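Local coordinates for TRAP dicarboxylate transporter-DctP subunit (Desulfovibrio salexigens, PDB 4N6D), which probably captures an organic acid solute in the periplasm and hands it to a TRAP-type membrane transporter, at residues E109-F114 / S172-K177; E180-T185 / K301-P306. All blocks are in the same frame, centred on the assembly; numbering follows the deposited sequence. Where two conformers were deposited one is given.

Contact 1 (109-114 with 172-177) and contact 2 (180-185 with 301-306) lie along the same helix, 173-181, their centres about 10 Å apart. Contact 1 uses its beginning, contact 2 its end. Along the chain they come in series: the first is complete before the second opens. Contact 1 sets the helix against the loop between strand 90-94 and helix 117-131, contact 2 against helix 294-317. The two meet where P111 CG packs 4.0 Å from T304 OG1. Loop and long helix thereby also touch each other, so helix 173-181 is held by two parts of this family 7 solute-binding fold that are distant in sequence.

Contact 1: E109-F114 / S172-K177; sequences ELPLGF and SGILSK
I174 carries the whole of its helix's side of this contact, meeting E109, L110 and P111 with one side chain. It supplies 60 Å² of the 107 Å² buried between 109-114 and 172-177.

The apolar contacts centre on the terminal methyl, CD1. I174 CD1 lies 4.2 Å from L110 CD2 and equally 4.2 Å from P111 CD, so the methyl points at L110 and P111 together, meeting the proline at its CD. The chain of I174 is extended, with CG1 anti to the backbone N (chi1 -166°) and CD1 anti again (chi2 164°), which carries the methyl out from the helix to the loop. L110 starts from its backbone in the other direction, and it is the end of its side chain that comes round to the isoleucine.

The second kind of contact is methyl against peptide. I174 CD1 is 3.7 Å from E109 O, well above the plane of the E109-L110 peptide rather than in it, while I174 CG2 stands at 4.2 Å from E109 O, closer to that plane. E109 thus takes part through its backbone carbonyl. No hydrogen bond joins the segments; van der Waals packing holds them together.

Both sides lean on helix 294-317: I174 touches L307, L110 reaches I308 and W311, and P111 meets T304. On helix 173-181 the next residue, L175, packs against S150 and Y233, while further along the loop L112 and F114 pack on helix 322-337. Loop, helix 173-181 and helix 294-317 thus meet three ways, each touching the other two.

Contact 2: E180-T185 / K301-P306; sequences ESLGAT and KDKTLP
The peptide groups after S181 and K303 are the flat elements of this contact, which has no ring, and each is covered on one face by the other residue's side chain. S181 CB and OG lie over one face of the K303-T304 peptide, each 3.7 Å from K303 O. In return K303 CB stands over a face of the S181-L182 peptide, 4.1 Å from S181 O, and a water approaches from that peptide's other side, tilted out of its plane.

Two side-chain contacts flank this pair: the T304 CG2 methyl lies 3.6 Å from the hydroxyl S181 OG, and, carbon to carbon, L182 CD2 comes to 3.8 Å from K303 CD where the two side chains cross obliquely. K303 runs extended until it bends at chi4 (-74°), which brings NZ to the water at 2.9 Å; the water gives its own proton to S181 O at 2.8 Å.

G183, with positive phi, closes helix 173-181 in a Schellman motif. Each hydroxyl is turned back to its own helix: S181 OG bonds to I178 O and T304 OG1 to I300 O. Direct packing across the contact is consequently van der Waals in kind, and the polar link is the single water, through which the lysine charge may complement the carbonyl at the helix end.

Contact 1: E109-F114 / S172-K177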
loop_
_atom_site.group_PDB
_atom_site.type_symbol
_atom_site.label_atom_id
_atom_site.label_comp_id
_atom_site.label_asym_id
_atom_site.label_seq_id
_atom_site.Cartn_x
_atom_site.Cartn_y
_atom_site.Cartn_z
ATOM N N GLU A 109 0.269 6.881 4.357
ATOM C CA GLU A 109 0.222 7.389 2.971
ATOM C C GLU A 109 1.373 8.358 2.646
ATOM O O GLU A 109 1.635 8.634 1.502
ATOM C CB GLU A 109 -1.106 8.100 2.723
ATOM C CG GLU A 109 -2.303 7.209 2.951
ATOM C CD GLU A 109 -3.587 7.980 3.213
ATOM O OE1 GLU A 109 -3.643 9.184 2.904
ATOM O OE2 GLU A 109 -4.537 7.367 3.737
ATOM N N LEU A 110 2.050 8.847 3.674
ATOM C CA LEU A 110 3.024 9.905 3.528
ATOM C C LEU A 110 4.377 9.331 3.112
ATOM O O LEU A 110 4.653 8.158 3.322
ATOM C CB LEU A 110 3.221 10.615 4.880
ATOM C CG LEU A 110 1.978 11.306 5.407
ATOM C CD1 LEU A 110 2.201 11.782 6.851
ATOM C CD2 LEU A 110 1.579 12.453 4.494
ATOM N N PRO A 111 5.236 10.181 2.563
ATOM C CA PRO A 111 6.619 9.772 2.277
ATOM C C PRO A 111 7.423 9.675 3.563
ATOM O O PRO A 111 7.897 10.697 4.070
ATOM C CB PRO A 111 7.134 10.885 1.371
ATOM C CG PRO A 111 6.271 12.079 1.704
ATOM C CD PRO A 111 4.925 11.530 2.061
ATOM N N LEU A 112 7.584 8.459 4.071
ATOM C CA LEU A 112 8.165 8.240 5.380
ATOM C C LEU A 112 9.378 7.339 5.320
ATOM O O LEU A 112 9.878 6.920 6.352
ATOM C CB LEU A 112 7.134 7.675 6.350
ATOM C CG LEU A 112 5.971 8.629 6.676
ATOM C CD1 LEU A 112 5.080 8.031 7.716
ATOM C CD2 LEU A 112 6.458 9.994 7.150
ATOM N N GLY A 113 9.855 7.068 4.116
ATOM C CA GLY A 113 11.097 6.338 3.942
ATOM C C GLY A 113 11.012 4.823 3.949
ATOM O O GLY A 113 12.046 4.168 3.974
ATOM N N PHE A 114 9.816 4.236 3.906
ATOM C CA PHE A 114 9.726 2.779 3.833
ATOM C C PHE A 114 10.227 2.277 2.489
ATOM O O PHE A 114 9.961 2.882 1.457
ATOM C CB PHE A 114 8.286 2.314 4.087
ATOM C CG PHE A 114 7.917 2.331 5.548
ATOM C CD1 PHE A 114 7.417 3.489 6.136
ATOM C CD2 PHE A 114 8.120 1.215 6.331
ATOM C CE1 PHE A 114 7.114 3.529 7.482
ATOM C CE2 PHE A 114 7.802 1.239 7.699
ATOM C CZ PHE A 114 7.309 2.397 8.267
ATOM N N SER A 172 -1.499 10.465 -9.650
ATOM C CA SER A 172 -2.694 11.015 -9.067
ATOM C C SER A 172 -2.434 11.237 -7.585
ATOM O O SER A 172 -1.372 10.870 -7.077
ATOM C CB SER A 172 -3.860 10.043 -9.222
ATOM O OG SER A 172 -3.666 8.912 -8.388
ATOM N N GLY A 173 -3.409 11.824 -6.892
ATOM C CA GLY A 173 -3.326 11.925 -5.440
ATOM C C GLY A 173 -2.010 12.491 -4.925
ATOM O O GLY A 173 -1.516 13.500 -5.421
ATOM N N ILE A 174 -1.470 11.881 -3.876
ATOM C CA ILE A 174 -0.276 12.443 -3.243
ATOM C C ILE A 174 0.937 12.416 -4.156
ATOM O O ILE A 174 1.823 13.271 -4.047
ATOM C CB ILE A 174 0.057 11.734 -1.911
ATOM C CG1 ILE A 174 1.073 12.553 -1.121
ATOM C CG2 ILE A 174 0.597 10.351 -2.132
ATOM C CD1 ILE A 174 1.139 12.128 0.301
ATOM N N LEU A 175 1.008 11.425 -5.033
ATOM C CA LEU A 175 2.150 11.337 -5.945
ATOM C C LEU A 175 2.167 12.514 -6.923
ATOM O O LEU A 175 3.230 13.001 -7.297
ATOM C CB LEU A 175 2.141 10.019 -6.700
ATOM C CG LEU A 175 2.326 8.777 -5.828
ATOM C CD1 LEU A 175 2.332 7.552 -6.718
ATOM C CD2 LEU A 175 3.595 8.849 -5.001
ATOM N N SER A 176 0.994 12.979 -7.349
ATOM C CA SER A 176 0.946 14.173 -8.185
ATOM C C SER A 176 1.481 15.369 -7.407
ATOM O O SER A 176 2.233 16.179 -7.935
ATOM C CB SER A 176 -0.473 14.467 -8.666
ATOM O OG SER A 176 -0.861 13.510 -9.624
ATOM N N LYS A 177 1.081 15.479 -6.143
ATOM C CA LYS A 177 1.513 16.606 -5.329
ATOM C C LYS A 177 3.031 16.591 -5.224
ATOM O O LYS A 177 3.687 17.643 -5.352
ATOM C CB LYS A 177 0.850 16.577 -3.947
ATOM C CG LYS A 177 -0.625 16.935 -3.961
ATOM C CD LYS A 177 -1.255 16.767 -2.575
ATOM C CE LYS A 177 -2.485 17.622 -2.420
ATOM N NZ LYS A 177 -2.157 19.075 -2.415
#

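Contact 2: E180-T185 / K301-P306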
loop_
_atom_site.group_PDB
_atom_site.type_symbol
_atom_site.label_atom_id
_atom_site.label_comp_id
_atom_site.label_asym_id
_atom_site.label_seq_id
_atom_site.Cartn_x
_atom_site.Cartn_y
_atom_site.Cartn_z
ATOM N N GLU A 180 4.621 17.723 -8.474
ATOM C CA GLU A 180 4.521 19.166 -8.649
ATOM C C GLU A 180 5.618 19.826 -7.813
ATOM O O GLU A 180 6.293 20.747 -8.283
ATOM C CB GLU A 180 3.136 19.692 -8.247
ATOM C CG GLU A 180 2.911 21.151 -8.633
ATOM C CD GLU A 180 2.919 21.376 -10.142
ATOM O OE1 GLU A 180 2.318 20.555 -10.875
ATOM O OE2 GLU A 180 3.529 22.372 -10.593
ATOM N N SER A 181 5.809 19.345 -6.588
ATOM C CA SER A 181 6.801 19.951 -5.697
ATOM C C SER A 181 8.229 19.785 -6.211
ATOM O O SER A 181 9.120 20.557 -5.852
ATOM C CB SER A 181 6.680 19.409 -4.268
ATOM O OG SER A 181 7.343 18.157 -4.103
ATOM N N LEU A 182 8.444 18.782 -7.054
ATOM C CA LEU A 182 9.769 18.534 -7.636
ATOM C C LEU A 182 9.930 19.180 -9.011
ATOM O O LEU A 182 10.933 18.979 -9.688
ATOM C CB LEU A 182 10.017 17.033 -7.746
ATOM C CG LEU A 182 9.980 16.276 -6.419
ATOM C CD1 LEU A 182 10.273 14.822 -6.647
ATOM C CD2 LEU A 182 10.964 16.867 -5.416
ATOM N N GLY A 183 8.947 19.967 -9.432
ATOM C CA GLY A 183 9.055 20.681 -10.683
ATOM C C GLY A 183 8.678 19.874 -11.912
ATOM O O GLY A 183 8.909 20.318 -13.037
ATOM N N ALA A 184 8.083 18.705 -11.695
ATOM C CA ALA A 184 7.657 17.830 -12.788
ATOM C C ALA A 184 6.218 18.149 -13.145
ATOM O O ALA A 184 5.591 18.986 -12.500
ATOM C CB ALA A 184 7.783 16.364 -12.361
ATOM N N THR A 185 5.677 17.459 -14.144
ATOM C CA THR A 185 4.323 17.745 -14.629
ATOM C C THR A 185 3.443 16.512 -14.495
ATOM O O THR A 185 3.419 15.661 -15.390
ATOM C CB THR A 185 4.363 18.218 -16.090
ATOM O OG1 THR A 185 5.256 19.326 -16.189
ATOM C CG2 THR A 185 2.984 18.648 -16.578
ATOM N N LYS A 301 13.043 15.194 0.269
ATOM C CA LYS A 301 12.457 15.264 1.612
ATOM C C LYS A 301 12.072 16.690 1.991
ATOM O O LYS A 301 10.977 16.954 2.505
ATOM C CB LYS A 301 13.433 14.770 2.670
ATOM C CG LYS A 301 13.634 13.276 2.759
ATOM C CD LYS A 301 14.268 12.894 4.111
ATOM C CE LYS A 301 13.428 13.412 5.300
ATOM N NZ LYS A 301 13.918 13.020 6.668
ATOM N N ASP A 302 12.989 17.618 1.754
ATOM C CA ASP A 302 12.782 19.001 2.125
ATOM C C ASP A 302 11.590 19.570 1.371
ATOM O O ASP A 302 10.811 20.333 1.924
ATOM C CB ASP A 302 14.026 19.840 1.818
ATOM C CG ASP A 302 15.225 19.443 2.652
ATOM O OD1 ASP A 302 15.065 18.681 3.632
ATOM O OD2 ASP A 302 16.346 19.896 2.317
ATOM N N LYS A 303 11.458 19.187 0.104
ATOM C CA LYS A 303 10.410 19.743 -0.744
ATOM C C LYS A 303 9.061 19.144 -0.434
ATOM O O LYS A 303 8.034 19.724 -0.788
ATOM C CB LYS A 303 10.757 19.548 -2.228
ATOM C CG LYS A 303 11.896 20.478 -2.690
ATOM C CD LYS A 303 12.488 20.016 -4.021
ATOM C CE LYS A 303 13.619 20.909 -4.527
ATOM N NZ LYS A 303 13.155 22.235 -5.062
ATOM N N THR A 304 9.053 17.983 0.219
ATOM C CA THR A 304 7.792 17.281 0.461
ATOM C C THR A 304 7.388 17.376 1.943
ATOM O O THR A 304 6.352 16.873 2.345
ATOM C CB THR A 304 7.797 15.803 -0.044
ATOM O OG1 THR A 304 8.801 15.033 0.613
ATOM C CG2 THR A 304 8.022 15.736 -1.542
ATOM N N LEU A 305 8.194 18.056 2.746
ATOM C CA LEU A 305 7.845 18.240 4.160
ATOM C C LEU A 305 6.444 18.868 4.368
ATOM O O LEU A 305 5.735 18.480 5.298
ATOM C CB LEU A 305 8.935 19.037 4.887
ATOM C CG LEU A 305 8.851 19.068 6.418
ATOM C CD1 LEU A 305 8.678 17.669 7.019
ATOM C CD2 LEU A 305 10.095 19.717 6.977
ATOM N N PRO A 306 6.009 19.789 3.490
ATOM C CA PRO A 306 4.639 20.316 3.625
ATOM C C PRO A 306 3.534 19.246 3.632
ATOM O O PRO A 306 2.481 19.474 4.245
ATOM C CB PRO A 306 4.495 21.246 2.428
ATOM C CG PRO A 306 5.924 21.677 2.130
ATOM C CD PRO A 306 6.781 20.499 2.444
HETATM O O HOH W 1 11.268 21.827 -7.210
#